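Local coordinates for oxidoreductase (Listeria innocua, PDB 3E18) that binds NAD through a Rossmann-fold domain and probably acts as a dehydrogenase of the GFO/IDH/MocA family, on a substrate that the structure does not show, at the interface of chains A and B. Numbering follows the deposited sequence. Chains: chain A/B, oxidoreductase.

Contact 1 and contact 2 are two patches of one interface between copies of the same chain, and the centres of their C-alpha atoms lie about 19 Å apart. They share no residue and no strand. Contact 1 draws on strands 146-154, 223-229 and 239-243 and the loop before the last; contact 2 uses strands 193-201, 211-218 and 348-349 and a loop near the C-terminus. Contact 1 mixes charged, amide and apolar side chains with bridging water, whereas contact 2 is a smaller grip on one asparagine. Together they would hold the chains face to face, related by an inexact two-fold, if the deposited dimer is biological.

Contact 1: the interface of chains A and B. Residues chain A 150, 152, 225, 236-237, 240; chain B 152, 154, 225, 227, 236.
A:Gln225 and B:Gln225 meet tip to tip, their amide planes 47° apart. Both side chains are extended, with CG anti to the backbone N (chi1 178° in A:Gln225), which carries the amides out to the partner. B:Gln225 NE2 gives a hydrogen bond to a lone pair of A:Gln225 OE1 at 3.1 Å; the return bond, A:Gln225 NE2 to B:Gln225 OE1, is weak. The same B:Gln225 NE2 also donates to B:Glu227 OE1 at 3.1 Å, from above the carboxylate plane, which orients the amide. Glutamine suits a place where two copies of one residue meet, because its amide both donates and accepts.

Charged groups come next. A:Arg152 and B:Arg152 also point tip to tip, NH1 to NH1 at 3.2 Å, without a hydrogen bond and with guanidinium planes at right angles. Each is paired with a carboxylate of its own chain, which would offset the like charges. A:Arg152 grips A:Glu150 OE1 end-on with NH1 and NH2, and B:Arg152 makes a salt bridge from NE to B:Glu227 OE2, its hydrogen bond being weak. Water 2 links A:Glu150 OE1 with B:Glu227 OE1 and B:Arg152, and water 1 joins the other carboxylate oxygens, which probably eases their repulsion.

B:Leu236 leads the apolar part. Its CG sits over the face of the A:Tyr240 ring, 3.7 Å from the centroid, while CD2 reaches A:Pro237 CG at 3.7 Å. A branched leucine can thus cover a flat aromatic and still touch the proline. B:His154 bridges this loop and B:Glu227, accepting at ND1 from B:Leu236 N and donating from NE2 to OE2 (2.8 Å), which would steady the loop.

Side chains from strands 146-154 and 223-229 of both chains, with the B:Leu236 loop and strand 239-243 of chain A, would help assemble the dimer, if it is biological.

Contact 2: the interface of chains A and B. Residues chain A 194-195, 217, 347, 349; chain B 199, 345.
The backbone carbonyl oxygen of B:Asn345 accepts a hydrogen bond from the imidazole of A:His349, with NE2 to O at 2.8 Å. The oxygen lies close to the ring plane, but the donor is tilted from the carbonyl plane and the bond is somewhat bent at the hydrogen. A:His349 has CG anti to its own carbonyl carbon (chi1 -55°), and the ring is turned so that its NE2 edge faces chain B. Histidine suits this place because its ring can present an N-H at the end of a short side chain.

The side-chain amide of the same asparagine makes the second bond. B:Asn345 ND2 donates to the A:Ser195 hydroxyl, OG, at 3.2 Å. This bond is nearly straight, 164° at the hydrogen, and OG lies in the amide plane. Serine suits the place because its short side chain lets the amide come up close to strand 193-201, with A:Ser195 CB itself 3.4 Å from B:Asn345 ND2. Asparagine thus offers two separate polar groups to chain A, its backbone carbonyl to the histidine and its side-chain amide N-H to the serine. The residue type suits the place through that amide and its tolerance of left-handed backbone angles. The ring and amide planes stand 77° apart as the side chains of A:His349 and B:Asn345 run past each other in opposite directions.

The methyl CG2 of A:Thr347 packs against B:Asn345 O by van der Waals contact at 3.7 Å, flanking the acceptor that A:His349 uses. A:Thr217 and B:Asn199 lie at the margin of the patch.

B:Asn345 follows helix 325-344 in a loop, with left-handed backbone angles, and it meets strand 193-201 and the short strand 348-349 of chain A.

Contact 1: the interface of chains A and B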
ATOM      1  N   GLU A 150       4.860  -7.090  -1.813  1.00 24.51           N
ATOM      2  CA  GLU A 150       5.112  -5.691  -1.587  1.00 21.25           C
ATOM      3  C   GLU A 150       6.591  -5.571  -1.296  1.00 26.83           C
ATOM      4  O   GLU A 150       7.089  -6.232  -0.405  1.00 23.17           O
ATOM      5  CB  GLU A 150       4.259  -5.124  -0.438  1.00 27.48           C
ATOM      6  CG  GLU A 150       2.767  -5.185  -0.716  1.00 24.88           C
ATOM      7  CD  GLU A 150       1.879  -4.697   0.404  1.00 28.92           C
ATOM      8  OE1 GLU A 150       2.362  -4.087   1.395  1.00 26.61           O
ATOM      9  OE2 GLU A 150       0.661  -4.933   0.275  1.00 27.13           O
ATOM     10  N   ARG A 152       9.732  -2.853  -0.722  1.00 23.30           N
ATOM     11  CA  ARG A 152       9.904  -1.465  -0.311  1.00 24.27           C
ATOM     12  C   ARG A 152      11.347  -1.199   0.066  1.00 26.42           C
ATOM     13  O   ARG A 152      11.944  -1.966   0.793  1.00 24.11           O
ATOM     14  CB  ARG A 152       9.048  -1.146   0.935  1.00 22.58           C
ATOM     15  CG  ARG A 152       7.538  -1.092   0.716  1.00 25.92           C
ATOM     16  CD  ARG A 152       6.796  -0.778   2.025  1.00 20.02           C
ATOM     17  NE  ARG A 152       5.343  -0.644   1.817  1.00 31.03           N
ATOM     18  CZ  ARG A 152       4.457  -1.635   1.903  1.00 28.51           C
ATOM     19  NH1 ARG A 152       3.168  -1.397   1.688  1.00 30.95           N
ATOM     20  NH2 ARG A 152       4.847  -2.870   2.186  1.00 27.90           N
ATOM     21  N   GLN A 225       3.034  -4.130  -5.115  1.00 21.97           N
ATOM     22  CA  GLN A 225       3.208  -2.737  -4.823  1.00 23.60           C
ATOM     23  C   GLN A 225       4.693  -2.572  -4.610  1.00 20.76           C
ATOM     24  O   GLN A 225       5.263  -3.310  -3.815  1.00 22.99           O
ATOM     25  CB  GLN A 225       2.447  -2.344  -3.563  1.00 24.07           C
ATOM     26  CG  GLN A 225       2.634  -0.861  -3.184  1.00 26.45           C
ATOM     27  CD  GLN A 225       1.728  -0.418  -2.051  1.00 33.03           C
ATOM     28  OE1 GLN A 225       0.638  -0.947  -1.883  1.00 29.78           O
ATOM     29  NE2 GLN A 225       2.185   0.556  -1.254  1.00 21.33           N
ATOM     30  N   LEU A 236       9.159   0.857   6.663  1.00 31.97           N
ATOM     31  CA  LEU A 236       8.259  -0.281   6.592  1.00 26.85           C
ATOM     32  C   LEU A 236       9.100  -1.493   6.155  1.00 27.85           C
ATOM     33  O   LEU A 236      10.234  -1.300   5.734  1.00 27.43           O
ATOM     34  CB  LEU A 236       7.113  -0.006   5.598  1.00 24.99           C
ATOM     35  CG  LEU A 236       6.041   1.008   6.036  1.00 27.06           C
ATOM     36  CD1 LEU A 236       4.950   1.128   4.974  1.00 22.24           C
ATOM     37  CD2 LEU A 236       5.416   0.626   7.374  1.00 29.75           C
ATOM     38  N   PRO A 237       8.580  -2.744   6.278  1.00 28.10           N
ATOM     39  CA  PRO A 237       9.417  -3.897   5.881  1.00 27.48           C
ATOM     40  C   PRO A 237       9.922  -3.900   4.439  1.00 29.50           C
ATOM     41  O   PRO A 237       9.243  -3.392   3.528  1.00 29.34           O
ATOM     42  CB  PRO A 237       8.483  -5.111   6.082  1.00 29.05           C
ATOM     43  CG  PRO A 237       7.141  -4.560   6.244  1.00 32.88           C
ATOM     44  CD  PRO A 237       7.299  -3.202   6.845  1.00 31.14           C
ATOM     45  N   TYR A 240       6.840  -7.854   2.053  1.00 23.70           N
ATOM     46  CA  TYR A 240       5.629  -8.305   2.708  1.00 21.88           C
ATOM     47  C   TYR A 240       4.874  -9.026   1.613  1.00 21.11           C
ATOM     48  O   TYR A 240       4.502  -8.423   0.611  1.00 20.93           O
ATOM     49  CB  TYR A 240       4.814  -7.134   3.272  1.00 24.68           C
ATOM     50  CG  TYR A 240       3.483  -7.536   3.917  1.00 28.13           C
ATOM     51  CD1 TYR A 240       3.430  -8.043   5.226  1.00 29.35           C
ATOM     52  CD2 TYR A 240       2.285  -7.406   3.214  1.00 25.61           C
ATOM     53  CE1 TYR A 240       2.207  -8.407   5.814  1.00 27.89           C
ATOM     54  CE2 TYR A 240       1.060  -7.762   3.793  1.00 28.67           C
ATOM     55  CZ  TYR A 240       1.029  -8.269   5.085  1.00 24.03           C
ATOM     56  OH  TYR A 240      -0.186  -8.610   5.644  1.00 21.68           O
TER
ATOM     57  N   ARG B 152      -4.493   1.008   7.810  1.00 19.76           N
ATOM     58  CA  ARG B 152      -4.570  -0.417   7.513  1.00 27.67           C
ATOM     59  C   ARG B 152      -5.244  -1.164   8.647  1.00 30.80           C
ATOM     60  O   ARG B 152      -4.842  -1.036   9.800  1.00 22.05           O
ATOM     61  CB  ARG B 152      -3.169  -1.006   7.337  1.00 22.75           C
ATOM     62  CG  ARG B 152      -2.448  -0.552   6.081  1.00 22.89           C
ATOM     63  CD  ARG B 152      -1.137  -1.301   5.952  1.00 20.78           C
ATOM     64  NE  ARG B 152      -0.474  -0.976   4.698  1.00 24.16           N
ATOM     65  CZ  ARG B 152       0.431  -0.024   4.559  1.00 27.36           C
ATOM     66  NH1 ARG B 152       0.974   0.188   3.368  1.00 30.51           N
ATOM     67  NH2 ARG B 152       0.790   0.720   5.608  1.00 25.11           N
ATOM     68  N   HIS B 154      -5.757  -5.101   9.288  1.00 25.86           N
ATOM     69  CA  HIS B 154      -5.468  -6.459   8.827  1.00 23.81           C
ATOM     70  C   HIS B 154      -5.908  -7.505   9.835  1.00 29.34           C
ATOM     71  O   HIS B 154      -5.720  -7.338  11.040  1.00 30.26           O
ATOM     72  CB  HIS B 154      -3.970  -6.654   8.594  1.00 20.35           C
ATOM     73  CG  HIS B 154      -3.437  -5.974   7.364  1.00 27.68           C
ATOM     74  ND1 HIS B 154      -2.085  -5.818   7.134  1.00 27.92           N
ATOM     75  CD2 HIS B 154      -4.068  -5.402   6.312  1.00 29.31           C
ATOM     76  CE1 HIS B 154      -1.910  -5.191   5.985  1.00 26.63           C
ATOM     77  NE2 HIS B 154      -3.097  -4.927   5.466  1.00 31.14           N
ATOM     78  N   GLN B 225      -3.256   6.010   1.660  1.00 27.16           N
ATOM     79  CA  GLN B 225      -3.500   4.621   1.301  1.00 26.76           C
ATOM     80  C   GLN B 225      -4.343   4.005   2.393  1.00 23.91           C
ATOM     81  O   GLN B 225      -3.967   4.024   3.559  1.00 20.81           O
ATOM     82  CB  GLN B 225      -2.185   3.851   1.127  1.00 25.90           C
ATOM     83  CG  GLN B 225      -2.393   2.377   0.828  1.00 30.74           C
ATOM     84  CD  GLN B 225      -1.168   1.696   0.250  1.00 34.74           C
ATOM     85  OE1 GLN B 225      -0.285   2.347  -0.292  1.00 26.44           O
ATOM     86  NE2 GLN B 225      -1.140   0.365   0.319  1.00 32.36           N
ATOM     87  N   GLU B 227      -6.424   0.533   3.523  1.00 22.73           N
ATOM     88  CA  GLU B 227      -6.323  -0.886   3.245  1.00 24.93           C
ATOM     89  C   GLU B 227      -7.043  -1.728   4.306  1.00 26.37           C
ATOM     90  O   GLU B 227      -6.878  -1.527   5.501  1.00 21.18           O
ATOM     91  CB  GLU B 227      -4.831  -1.231   3.163  1.00 28.75           C
ATOM     92  CG  GLU B 227      -4.458  -2.450   2.391  1.00 41.72           C
ATOM     93  CD  GLU B 227      -2.961  -2.649   2.395  1.00 40.55           C
ATOM     94  OE1 GLU B 227      -2.302  -2.258   1.410  1.00 41.96           O
ATOM     95  OE2 GLU B 227      -2.436  -3.169   3.394  1.00 41.11           O
ATOM     96  N   LEU B 236       0.557  -5.584   8.796  1.00 28.99           N
ATOM     97  CA  LEU B 236       1.307  -4.357   8.654  1.00 28.90           C
ATOM     98  C   LEU B 236       0.770  -3.398   9.737  1.00 28.01           C
ATOM     99  O   LEU B 236      -0.270  -3.697  10.338  1.00 29.57           O
ATOM    100  CB  LEU B 236       1.151  -3.831   7.223  1.00 27.14           C
ATOM    101  CG  LEU B 236       1.956  -4.528   6.115  1.00 23.98           C
ATOM    102  CD1 LEU B 236       1.741  -3.815   4.805  1.00 21.76           C
ATOM    103  CD2 LEU B 236       3.450  -4.539   6.418  1.00 31.42           C
TER
HETATM  104  O   HOH W   1      -1.022  -5.475   2.384  1.00 34.17           O
HETATM  105  O   HOH W   2       0.262  -2.076   1.788  1.00 36.80           O

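Contact 2: the interface of chains A and B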
ATOM      1  N   LYS A 194      -0.292  -6.196 -16.912  1.00 30.96           N
ATOM      2  CA  LYS A 194      -1.595  -5.782 -17.408  1.00 32.02           C
ATOM      3  C   LYS A 194      -1.832  -4.292 -17.155  1.00 32.86           C
ATOM      4  O   LYS A 194      -2.295  -3.580 -18.044  1.00 30.57           O
ATOM      5  CB  LYS A 194      -2.698  -6.607 -16.743  1.00 35.82           C
ATOM      6  CG  LYS A 194      -4.051  -6.504 -17.438  1.00 44.53           C
ATOM      7  CD  LYS A 194      -5.211  -6.596 -16.454  1.00 52.49           C
ATOM      8  CE  LYS A 194      -5.729  -8.012 -16.305  1.00 62.84           C
ATOM      9  NZ  LYS A 194      -6.503  -8.447 -17.504  1.00 65.22           N
ATOM     10  N   SER A 195      -1.517  -3.814 -15.949  1.00 30.71           N
ATOM     11  CA  SER A 195      -1.765  -2.411 -15.626  1.00 26.40           C
ATOM     12  C   SER A 195      -0.806  -1.860 -14.581  1.00 29.19           C
ATOM     13  O   SER A 195      -0.224  -2.617 -13.806  1.00 22.16           O
ATOM     14  CB  SER A 195      -3.211  -2.227 -15.156  1.00 32.02           C
ATOM     15  OG  SER A 195      -3.443  -2.865 -13.904  1.00 34.81           O
ATOM     16  N   THR A 217      -0.483  -4.806 -11.775  1.00 26.41           N
ATOM     17  CA  THR A 217      -1.260  -6.025 -11.900  1.00 25.18           C
ATOM     18  C   THR A 217      -0.760  -6.799 -13.129  1.00 29.33           C
ATOM     19  O   THR A 217      -0.494  -6.196 -14.175  1.00 25.94           O
ATOM     20  CB  THR A 217      -2.772  -5.723 -12.051  1.00 32.10           C
ATOM     21  OG1 THR A 217      -3.180  -4.798 -11.037  1.00 32.68           O
ATOM     22  CG2 THR A 217      -3.591  -6.985 -11.904  1.00 26.08           C
ATOM     23  N   THR A 347      -4.341   5.148 -14.742  1.00 26.81           N
ATOM     24  CA  THR A 347      -3.858   3.780 -14.708  1.00 28.31           C
ATOM     25  C   THR A 347      -3.571   3.374 -16.150  1.00 30.75           C
ATOM     26  O   THR A 347      -4.457   3.398 -17.007  1.00 35.18           O
ATOM     27  CB  THR A 347      -4.881   2.810 -14.072  1.00 24.18           C
ATOM     28  OG1 THR A 347      -5.218   3.268 -12.763  1.00 28.39           O
ATOM     29  CG2 THR A 347      -4.286   1.398 -13.962  1.00 22.80           C
ATOM     30  N   HIS A 349      -2.697   0.880 -19.112  1.00 30.27           N
ATOM     31  CA  HIS A 349      -2.912  -0.515 -19.490  1.00 28.85           C
ATOM     32  C   HIS A 349      -1.993  -0.978 -20.626  1.00 32.47           C
ATOM     33  O   HIS A 349      -1.746  -0.226 -21.568  1.00 34.11           O
ATOM     34  CB  HIS A 349      -4.379  -0.732 -19.844  1.00 31.40           C
ATOM     35  CG  HIS A 349      -5.312  -0.306 -18.758  1.00 34.75           C
ATOM     36  ND1 HIS A 349      -5.881   0.949 -18.715  1.00 40.70           N
ATOM     37  CD2 HIS A 349      -5.741  -0.953 -17.650  1.00 33.71           C
ATOM     38  CE1 HIS A 349      -6.637   1.049 -17.635  1.00 40.30           C
ATOM     39  NE2 HIS A 349      -6.573  -0.092 -16.975  1.00 35.67           N
TER
ATOM     40  N   ASN B 199      -8.049  -1.461  -5.773  1.00 24.38           N
ATOM     41  CA  ASN B 199      -8.087  -2.877  -6.104  1.00 27.25           C
ATOM     42  C   ASN B 199      -8.807  -3.664  -5.021  1.00 29.33           C
ATOM     43  O   ASN B 199      -8.521  -3.492  -3.861  1.00 20.55           O
ATOM     44  CB  ASN B 199      -6.680  -3.414  -6.322  1.00 28.43           C
ATOM     45  CG  ASN B 199      -6.307  -3.453  -7.789  1.00 51.25           C
ATOM     46  OD1 ASN B 199      -6.335  -4.520  -8.418  1.00 58.67           O
ATOM     47  ND2 ASN B 199      -5.981  -2.286  -8.357  1.00 39.83           N
ATOM     48  N   ASN B 345     -10.802  -0.929 -13.337  1.00 31.60           N
ATOM     49  CA  ASN B 345      -9.340  -0.875 -13.268  1.00 29.96           C
ATOM     50  C   ASN B 345      -8.798   0.457 -13.813  1.00 27.90           C
ATOM     51  O   ASN B 345      -7.834   0.497 -14.578  1.00 31.18           O
ATOM     52  CB  ASN B 345      -8.708  -2.118 -13.950  1.00 30.79           C
ATOM     53  CG  ASN B 345      -7.212  -2.246 -13.708  1.00 35.69           C
ATOM     54  OD1 ASN B 345      -6.685  -1.892 -12.648  1.00 34.51           O
ATOM     55  ND2 ASN B 345      -6.516  -2.760 -14.709  1.00 35.99           N
TER